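PDB 7N7Z: acetyl-CoA C-acetyltransferase, which probably joins two molecules of acetyl-CoA into acetoacetyl-CoA, releasing free CoA, or runs the reverse thiolytic cleavage, as a thiolase. Local coordinates for residues R20-A34 and V116-L128. Numbering follows the deposited sequence.
Sequences RYLGGLASVRANDLA and VTAVESMSNIPYL
Ser123, in the 3-10 turn that follows strand 113-121, and Asn124 next to it reach into the loop that links strand 8-20 to helix 30-45, in the N-terminal half of the thiolase fold. The hydroxyl of Ser123 takes the backbone N-H of Leu22, N to OG 2.7 Å and nearly straight at 167°; OG also bonds Asp255 on the neighbouring strand 254-264, so the loop is tied to the central sheet. Ala26 CB lies 3.9 Å from Ser123 CB, and Leu22 CD2 closes over the Ser123 carbonyl. In that 3-10 turn, the side chain of Met122 lies about 6 Å from that of His358, the predicted proton acceptor.

Asn124 works one step further along. With CG turned beside its own backbone N (chi1 -74°), its amide sends ND2 to Ala26 O at 2.6 Å, approaching from above the carbonyl plane. The same ND2 donates to Ser121 OG, which lies in the amide plane, and these two bonds fix the amide's rotation. Arg29, at the N-cap position of the helix, bends its chain across this amide, CD 3.7 Å from Asn124 CG, and its guanidinium plane is inclined 38° to it.

Back along the strand, at Val119, the contact turns apolar: the first turn of the helix, 30-34, runs at 143° to strand segment 116-121, their axes 7.7 Å apart at closest. Chi1 of 64° puts Val119 CG2 opposite the backbone N, and it packs on this helical turn, 3.2 Å from Ala30 O and close to Ala30 CB and Leu33 CB. One turn on, Ala34 CB comes to 4.3 Å from Val119 CB.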
ATOM      1  N   ARG B  20     -18.694  -8.498 -16.999  1.00 34.59           N
ATOM      2  CA  ARG B  20     -17.302  -8.838 -17.242  1.00 36.54           C
ATOM      3  C   ARG B  20     -16.412  -8.282 -16.138  1.00 31.27           C
ATOM      4  O   ARG B  20     -16.700  -7.241 -15.542  1.00 33.81           O
ATOM      5  CB  ARG B  20     -16.841  -8.280 -18.589  1.00 38.13           C
ATOM      6  CG  ARG B  20     -17.019  -9.220 -19.765  1.00 42.64           C
ATOM      7  CD  ARG B  20     -16.582  -8.546 -21.060  1.00 43.33           C
ATOM      8  NE  ARG B  20     -16.943  -9.321 -22.242  1.00 51.92           N
ATOM      9  CZ  ARG B  20     -16.079  -9.934 -23.043  1.00 55.96           C
ATOM     10  NH1 ARG B  20     -14.776  -9.910 -22.812  1.00 54.33           N
ATOM     11  NH2 ARG B  20     -16.537 -10.586 -24.108  1.00 52.78           N
ATOM     12  N   TYR B  21     -15.318  -8.991 -15.870  1.00 34.06           N
ATOM     13  CA  TYR B  21     -14.288  -8.480 -14.976  1.00 35.39           C
ATOM     14  C   TYR B  21     -13.864  -7.092 -15.421  1.00 33.63           C
ATOM     15  O   TYR B  21     -13.347  -6.916 -16.529  1.00 33.43           O
ATOM     16  CB  TYR B  21     -13.088  -9.428 -14.968  1.00 36.27           C
ATOM     17  CG  TYR B  21     -11.954  -9.002 -14.062  1.00 36.14           C
ATOM     18  CD1 TYR B  21     -12.178  -8.708 -12.724  1.00 35.14           C
ATOM     19  CD2 TYR B  21     -10.654  -8.909 -14.543  1.00 37.34           C
ATOM     20  CE1 TYR B  21     -11.146  -8.326 -11.895  1.00 35.62           C
ATOM     21  CE2 TYR B  21      -9.613  -8.529 -13.719  1.00 36.24           C
ATOM     22  CZ  TYR B  21      -9.863  -8.240 -12.397  1.00 36.84           C
ATOM     23  OH  TYR B  21      -8.826  -7.861 -11.574  1.00 38.43           O
ATOM     24  N   LEU B  22     -14.095  -6.102 -14.561  1.00 33.26           N
ATOM     25  CA  LEU B  22     -13.791  -4.709 -14.883  1.00 34.86           C
ATOM     26  C   LEU B  22     -14.622  -4.228 -16.068  1.00 34.60           C
ATOM     27  O   LEU B  22     -14.158  -3.423 -16.881  1.00 32.49           O
ATOM     28  CB  LEU B  22     -12.295  -4.525 -15.161  1.00 32.58           C
ATOM     29  CG  LEU B  22     -11.369  -5.187 -14.135  1.00 37.54           C
ATOM     30  CD1 LEU B  22      -9.926  -5.195 -14.611  1.00 35.39           C
ATOM     31  CD2 LEU B  22     -11.486  -4.485 -12.786  1.00 34.04           C
ATOM     32  N   GLY B  23     -15.858  -4.716 -16.171  1.00 34.55           N
ATOM     33  CA  GLY B  23     -16.707  -4.411 -17.304  1.00 33.16           C
ATOM     34  C   GLY B  23     -17.905  -3.550 -16.962  1.00 34.36           C
ATOM     35  O   GLY B  23     -17.771  -2.510 -16.311  1.00 34.34           O
ATOM     36  N   GLY B  24     -19.091  -3.990 -17.391  1.00 34.47           N
ATOM     37  CA  GLY B  24     -20.272  -3.151 -17.275  1.00 32.77           C
ATOM     38  C   GLY B  24     -20.651  -2.817 -15.846  1.00 33.79           C
ATOM     39  O   GLY B  24     -21.184  -1.736 -15.580  1.00 32.95           O
ATOM     40  N   LEU B  25     -20.390  -3.729 -14.911  1.00 34.89           N
ATOM     41  CA  LEU B  25     -20.788  -3.554 -13.521  1.00 32.96           C
ATOM     42  C   LEU B  25     -19.616  -3.224 -12.606  1.00 30.75           C
ATOM     43  O   LEU B  25     -19.773  -3.249 -11.381  1.00 30.24           O
ATOM     44  CB  LEU B  25     -21.499  -4.812 -13.020  1.00 33.30           C
ATOM     45  CG  LEU B  25     -22.674  -5.294 -13.871  1.00 33.50           C
ATOM     46  CD1 LEU B  25     -23.227  -6.596 -13.312  1.00 35.86           C
ATOM     47  CD2 LEU B  25     -23.762  -4.233 -13.947  1.00 32.96           C
ATOM     48  N   ALA B  26     -18.448  -2.908 -13.169  1.00 32.45           N
ATOM     49  CA  ALA B  26     -17.276  -2.630 -12.349  1.00 30.70           C
ATOM     50  C   ALA B  26     -17.495  -1.459 -11.400  1.00 31.93           C
ATOM     51  O   ALA B  26     -16.798  -1.361 -10.383  1.00 29.07           O
ATOM     52  CB  ALA B  26     -16.069  -2.350 -13.246  1.00 30.92           C
ATOM     53  N   SER B  27     -18.438  -0.572 -11.707  1.00 30.57           N
ATOM     54  CA  SER B  27     -18.716   0.593 -10.880  1.00 29.55           C
ATOM     55  C   SER B  27     -19.704   0.305  -9.757  1.00 30.33           C
ATOM     56  O   SER B  27     -19.965   1.196  -8.942  1.00 28.07           O
ATOM     57  CB  SER B  27     -19.263   1.730 -11.748  1.00 31.34           C
ATOM     58  OG  SER B  27     -20.224   1.240 -12.667  1.00 38.63           O
ATOM     59  N   VAL B  28     -20.258  -0.902  -9.694  1.00 29.23           N
ATOM     60  CA  VAL B  28     -21.295  -1.254  -8.731  1.00 31.78           C
ATOM     61  C   VAL B  28     -20.680  -2.192  -7.701  1.00 30.23           C
ATOM     62  O   VAL B  28     -20.329  -3.336  -8.017  1.00 30.36           O
ATOM     63  CB  VAL B  28     -22.509  -1.898  -9.415  1.00 27.98           C
ATOM     64  CG1 VAL B  28     -23.697  -1.945  -8.460  1.00 27.58           C
ATOM     65  CG2 VAL B  28     -22.867  -1.136 -10.682  1.00 32.95           C
ATOM     66  N   ARG B  29     -20.556  -1.716  -6.465  1.00 31.18           N
ATOM     67  CA  ARG B  29     -19.989  -2.533  -5.406  1.00 30.12           C
ATOM     68  C   ARG B  29     -20.926  -3.688  -5.063  1.00 30.62           C
ATOM     69  O   ARG B  29     -22.118  -3.681  -5.385  1.00 30.78           O
ATOM     70  CB  ARG B  29     -19.710  -1.683  -4.166  1.00 30.25           C
ATOM     71  CG  ARG B  29     -18.778  -0.503  -4.421  1.00 27.66           C
ATOM     72  CD  ARG B  29     -17.334  -0.948  -4.617  1.00 28.93           C
ATOM     73  NE  ARG B  29     -16.810  -1.655  -3.454  1.00 24.29           N
ATOM     74  CZ  ARG B  29     -16.409  -1.066  -2.334  1.00 28.37           C
ATOM     75  NH1 ARG B  29     -16.461   0.248  -2.187  1.00 28.98           N
ATOM     76  NH2 ARG B  29     -15.944  -1.815  -1.339  1.00 30.53           N
ATOM     77  N   ALA B  30     -20.363  -4.693  -4.387  1.00 28.17           N
ATOM     78  CA  ALA B  30     -21.095  -5.933  -4.147  1.00 31.30           C
ATOM     79  C   ALA B  30     -22.407  -5.681  -3.412  1.00 29.77           C
ATOM     80  O   ALA B  30     -23.434  -6.288  -3.738  1.00 27.87           O
ATOM     81  CB  ALA B  30     -20.221  -6.909  -3.357  1.00 28.99           C
ATOM     82  N   ASN B  31     -22.397  -4.790  -2.418  1.00 27.22           N
ATOM     83  CA  ASN B  31     -23.595  -4.578  -1.612  1.00 29.04           C
ATOM     84  C   ASN B  31     -24.726  -3.959  -2.423  1.00 31.31           C
ATOM     85  O   ASN B  31     -25.900  -4.266  -2.182  1.00 28.77           O
ATOM     86  CB  ASN B  31     -23.268  -3.695  -0.408  1.00 28.27           C
ATOM     87  CG  ASN B  31     -22.312  -4.361   0.556  1.00 29.44           C
ATOM     88  OD1 ASN B  31     -22.023  -5.553   0.437  1.00 29.16           O
ATOM     89  ND2 ASN B  31     -21.811  -3.596   1.521  1.00 31.01           N
ATOM     90  N   ASP B  32     -24.403  -3.091  -3.383  1.00 29.30           N
ATOM     91  CA  ASP B  32     -25.448  -2.448  -4.172  1.00 32.84           C
ATOM     92  C   ASP B  32     -26.011  -3.382  -5.235  1.00 29.40           C
ATOM     93  O   ASP B  32     -27.183  -3.250  -5.610  1.00 33.23           O
ATOM     94  CB  ASP B  32     -24.902  -1.168  -4.801  1.00 36.48           C
ATOM     95  CG  ASP B  32     -24.251  -0.253  -3.778  1.00 42.55           C
ATOM     96  OD1 ASP B  32     -24.900   0.049  -2.752  1.00 38.85           O
ATOM     97  OD2 ASP B  32     -23.092   0.161  -3.993  1.00 39.70           O
ATOM     98  N   LEU B  33     -25.206  -4.326  -5.730  1.00 28.67           N
ATOM     99  CA  LEU B  33     -25.755  -5.391  -6.562  1.00 31.44           C
ATOM    100  C   LEU B  33     -26.656  -6.307  -5.741  1.00 30.89           C
ATOM    101  O   LEU B  33     -27.725  -6.719  -6.207  1.00 28.35           O
ATOM    102  CB  LEU B  33     -24.630  -6.203  -7.202  1.00 30.35           C
ATOM    103  CG  LEU B  33     -23.870  -5.573  -8.369  1.00 32.40           C
ATOM    104  CD1 LEU B  33     -22.557  -6.310  -8.589  1.00 32.16           C
ATOM    105  CD2 LEU B  33     -24.703  -5.577  -9.639  1.00 28.92           C
ATOM    106  N   ALA B  34     -26.231  -6.639  -4.520  1.00 31.52           N
ATOM    107  CA  ALA B  34     -27.049  -7.477  -3.652  1.00 28.66           C
ATOM    108  C   ALA B  34     -28.393  -6.822  -3.361  1.00 29.52           C
ATOM    109  O   ALA B  34     -29.427  -7.499  -3.321  1.00 31.06           O
ATOM    110  CB  ALA B  34     -26.302  -7.763  -2.348  1.00 28.71           C
ATOM    111  N   VAL B 116     -32.104 -14.947   1.189  1.00 27.56           N
ATOM    112  CA  VAL B 116     -30.760 -15.412   0.867  1.00 28.78           C
ATOM    113  C   VAL B 116     -30.224 -14.537  -0.255  1.00 27.54           C
ATOM    114  O   VAL B 116     -30.842 -14.441  -1.322  1.00 28.29           O
ATOM    115  CB  VAL B 116     -30.739 -16.894   0.463  1.00 26.82           C
ATOM    116  CG1 VAL B 116     -29.326 -17.319   0.079  1.00 29.13           C
ATOM    117  CG2 VAL B 116     -31.269 -17.761   1.591  1.00 31.78           C
ATOM    118  N   THR B 117     -29.087 -13.895  -0.011  1.00 30.38           N
ATOM    119  CA  THR B 117     -28.394 -13.109  -1.022  1.00 29.83           C
ATOM    120  C   THR B 117     -27.048 -13.754  -1.316  1.00 29.06           C
ATOM    121  O   THR B 117     -26.380 -14.262  -0.409  1.00 29.30           O
ATOM    122  CB  THR B 117     -28.190 -11.660  -0.571  1.00 30.85           C
ATOM    123  OG1 THR B 117     -27.404 -11.632   0.626  1.00 34.27           O
ATOM    124  CG2 THR B 117     -29.528 -10.986  -0.319  1.00 31.06           C
ATOM    125  N   ALA B 118     -26.660 -13.738  -2.587  1.00 27.51           N
ATOM    126  CA  ALA B 118     -25.392 -14.307  -3.028  1.00 31.37           C
ATOM    127  C   ALA B 118     -24.780 -13.341  -4.029  1.00 27.16           C
ATOM    128  O   ALA B 118     -25.402 -13.037  -5.051  1.00 29.28           O
ATOM    129  CB  ALA B 118     -25.591 -15.691  -3.653  1.00 29.96           C
ATOM    130  N   VAL B 119     -23.576 -12.851  -3.739  1.00 28.34           N
ATOM    131  CA  VAL B 119     -22.994 -11.769  -4.520  1.00 28.82           C
ATOM    132  C   VAL B 119     -21.486 -11.942  -4.594  1.00 33.60           C
ATOM    133  O   VAL B 119     -20.849 -12.459  -3.670  1.00 30.29           O
ATOM    134  CB  VAL B 119     -23.352 -10.387  -3.926  1.00 28.97           C
ATOM    135  CG1 VAL B 119     -22.742 -10.227  -2.537  1.00 29.09           C
ATOM    136  CG2 VAL B 119     -22.878  -9.278  -4.852  1.00 29.54           C
ATOM    137  N   GLU B 120     -20.918 -11.496  -5.711  1.00 30.95           N
ATOM    138  CA  GLU B 120     -19.471 -11.393  -5.861  1.00 31.38           C
ATOM    139  C   GLU B 120     -19.194 -10.299  -6.879  1.00 31.20           C
ATOM    140  O   GLU B 120     -19.547 -10.443  -8.053  1.00 33.58           O
ATOM    141  CB  GLU B 120     -18.856 -12.717  -6.302  1.00 32.56           C
ATOM    142  CG  GLU B 120     -17.374 -12.840  -5.976  1.00 37.12           C
ATOM    143  CD  GLU B 120     -17.107 -12.818  -4.486  1.00 35.67           C
ATOM    144  OE1 GLU B 120     -17.652 -13.687  -3.777  1.00 36.26           O
ATOM    145  OE2 GLU B 120     -16.358 -11.932  -4.023  1.00 40.72           O
ATOM    146  N   SER B 121     -18.581  -9.207  -6.432  1.00 29.42           N
ATOM    147  CA  SER B 121     -18.130  -8.131  -7.309  1.00 28.94           C
ATOM    148  C   SER B 121     -16.612  -8.249  -7.397  1.00 30.09           C
ATOM    149  O   SER B 121     -15.869  -7.539  -6.717  1.00 30.31           O
ATOM    150  CB  SER B 121     -18.573  -6.765  -6.787  1.00 29.25           C
ATOM    151  OG  SER B 121     -17.922  -5.718  -7.486  1.00 32.67           O
ATOM    152  N   MET B 122     -16.152  -9.175  -8.242  1.00 29.63           N
ATOM    153  CA  MET B 122     -14.723  -9.447  -8.335  1.00 33.71           C
ATOM    154  C   MET B 122     -13.959  -8.279  -8.942  1.00 30.44           C
ATOM    155  O   MET B 122     -12.748  -8.168  -8.723  1.00 30.12           O
ATOM    156  CB  MET B 122     -14.469 -10.724  -9.149  1.00 35.99           C
ATOM    157  CG  MET B 122     -15.527 -11.812  -8.964  1.00 33.79           C
ATOM    158  SD  MET B 122     -15.276 -13.288  -9.974  1.00 40.07           S
ATOM    159  CE  MET B 122     -13.699 -13.878  -9.369  1.00 37.82           C
ATOM    160  N   SER B 123     -14.639  -7.404  -9.683  1.00 28.73           N
ATOM    161  CA  SER B 123     -13.997  -6.203 -10.198  1.00 30.91           C
ATOM    162  C   SER B 123     -13.593  -5.243  -9.087  1.00 30.17           C
ATOM    163  O   SER B 123     -12.698  -4.416  -9.297  1.00 30.69           O
ATOM    164  CB  SER B 123     -14.932  -5.487 -11.174  1.00 31.69           C
ATOM    165  OG  SER B 123     -15.354  -6.353 -12.213  1.00 31.20           O
ATOM    166  N   ASN B 124     -14.228  -5.333  -7.915  1.00 32.68           N
ATOM    167  CA  ASN B 124     -13.979  -4.406  -6.816  1.00 30.62           C
ATOM    168  C   ASN B 124     -13.391  -5.100  -5.591  1.00 29.27           C
ATOM    169  O   ASN B 124     -13.493  -4.576  -4.477  1.00 28.87           O
ATOM    170  CB  ASN B 124     -15.270  -3.675  -6.439  1.00 28.01           C
ATOM    171  CG  ASN B 124     -15.658  -2.620  -7.457  1.00 30.97           C
ATOM    172  OD1 ASN B 124     -15.030  -1.563  -7.543  1.00 29.67           O
ATOM    173  ND2 ASN B 124     -16.698  -2.902  -8.235  1.00 27.46           N
ATOM    174  N   ILE B 125     -12.779  -6.263  -5.768  1.00 28.49           N
ATOM    175  CA  ILE B 125     -12.039  -6.879  -4.659  1.00 30.37           C
ATOM    176  C   ILE B 125     -10.779  -6.060  -4.399  1.00 25.52           C
ATOM    177  O   ILE B 125     -10.024  -5.773  -5.346  1.00 27.91           O
ATOM    178  CB  ILE B 125     -11.697  -8.334  -4.988  1.00 28.66           C
ATOM    179  CG1 ILE B 125     -12.973  -9.179  -5.059  1.00 28.81           C
ATOM    180  CG2 ILE B 125     -10.754  -8.910  -3.941  1.00 31.44           C
ATOM    181  CD1 ILE B 125     -12.767 -10.555  -5.666  1.00 31.32           C
ATOM    182  N   PRO B 126     -10.511  -5.647  -3.163  1.00 28.45           N
ATOM    183  CA  PRO B 126      -9.330  -4.815  -2.909  1.00 26.75           C
ATOM    184  C   PRO B 126      -8.048  -5.632  -2.953  1.00 27.74           C
ATOM    185  O   PRO B 126      -8.046  -6.856  -3.104  1.00 28.02           O
ATOM    186  CB  PRO B 126      -9.584  -4.249  -1.507  1.00 27.52           C
ATOM    187  CG  PRO B 126     -10.483  -5.246  -0.853  1.00 30.13           C
ATOM    188  CD  PRO B 126     -11.311  -5.866  -1.943  1.00 25.58           C
ATOM    189  N   TYR B 127      -6.937  -4.912  -2.845  1.00 29.07           N
ATOM    190  CA  TYR B 127      -5.629  -5.497  -2.594  1.00 26.94           C
ATOM    191  C   TYR B 127      -5.309  -5.372  -1.109  1.00 26.75           C
ATOM    192  O   TYR B 127      -5.815  -4.478  -0.424  1.00 25.67           O
ATOM    193  CB  TYR B 127      -4.547  -4.808  -3.429  1.00 28.33           C
ATOM    194  CG  TYR B 127      -4.391  -5.365  -4.828  1.00 29.26           C
ATOM    195  CD1 TYR B 127      -5.461  -5.392  -5.715  1.00 29.10           C
ATOM    196  CD2 TYR B 127      -3.171  -5.863  -5.263  1.00 29.85           C
ATOM    197  CE1 TYR B 127      -5.316  -5.902  -6.994  1.00 29.72           C
ATOM    198  CE2 TYR B 127      -3.015  -6.373  -6.539  1.00 31.59           C
ATOM    199  CZ  TYR B 127      -4.087  -6.391  -7.399  1.00 31.95           C
ATOM    200  OH  TYR B 127      -3.928  -6.901  -8.668  1.00 31.93           O
ATOM    201  N   LEU B 128      -4.462  -6.271  -0.615  1.00 27.84           N
ATOM    202  CA  LEU B 128      -4.132  -6.339   0.802  1.00 26.37           C
ATOM    203  C   LEU B 128      -2.694  -5.909   1.057  1.00 29.56           C
ATOM    204  O   LEU B 128      -1.798  -6.189   0.253  1.00 29.15           O
ATOM    205  CB  LEU B 128      -4.324  -7.757   1.348  1.00 28.33           C
ATOM    206  CG  LEU B 128      -5.561  -8.538   0.910  1.00 29.83           C
ATOM    207  CD1 LEU B 128      -5.403 -10.003   1.291  1.00 31.54           C
ATOM    208  CD2 LEU B 128      -6.819  -7.951   1.523  1.00 28.44           C
TER
HETATM  209  O   HOH W   1     -19.581  -5.026  -9.709  1.00 27.16           O
HETATM  210  O   HOH W   2     -14.879  -4.669  -1.972  1.00 26.42           O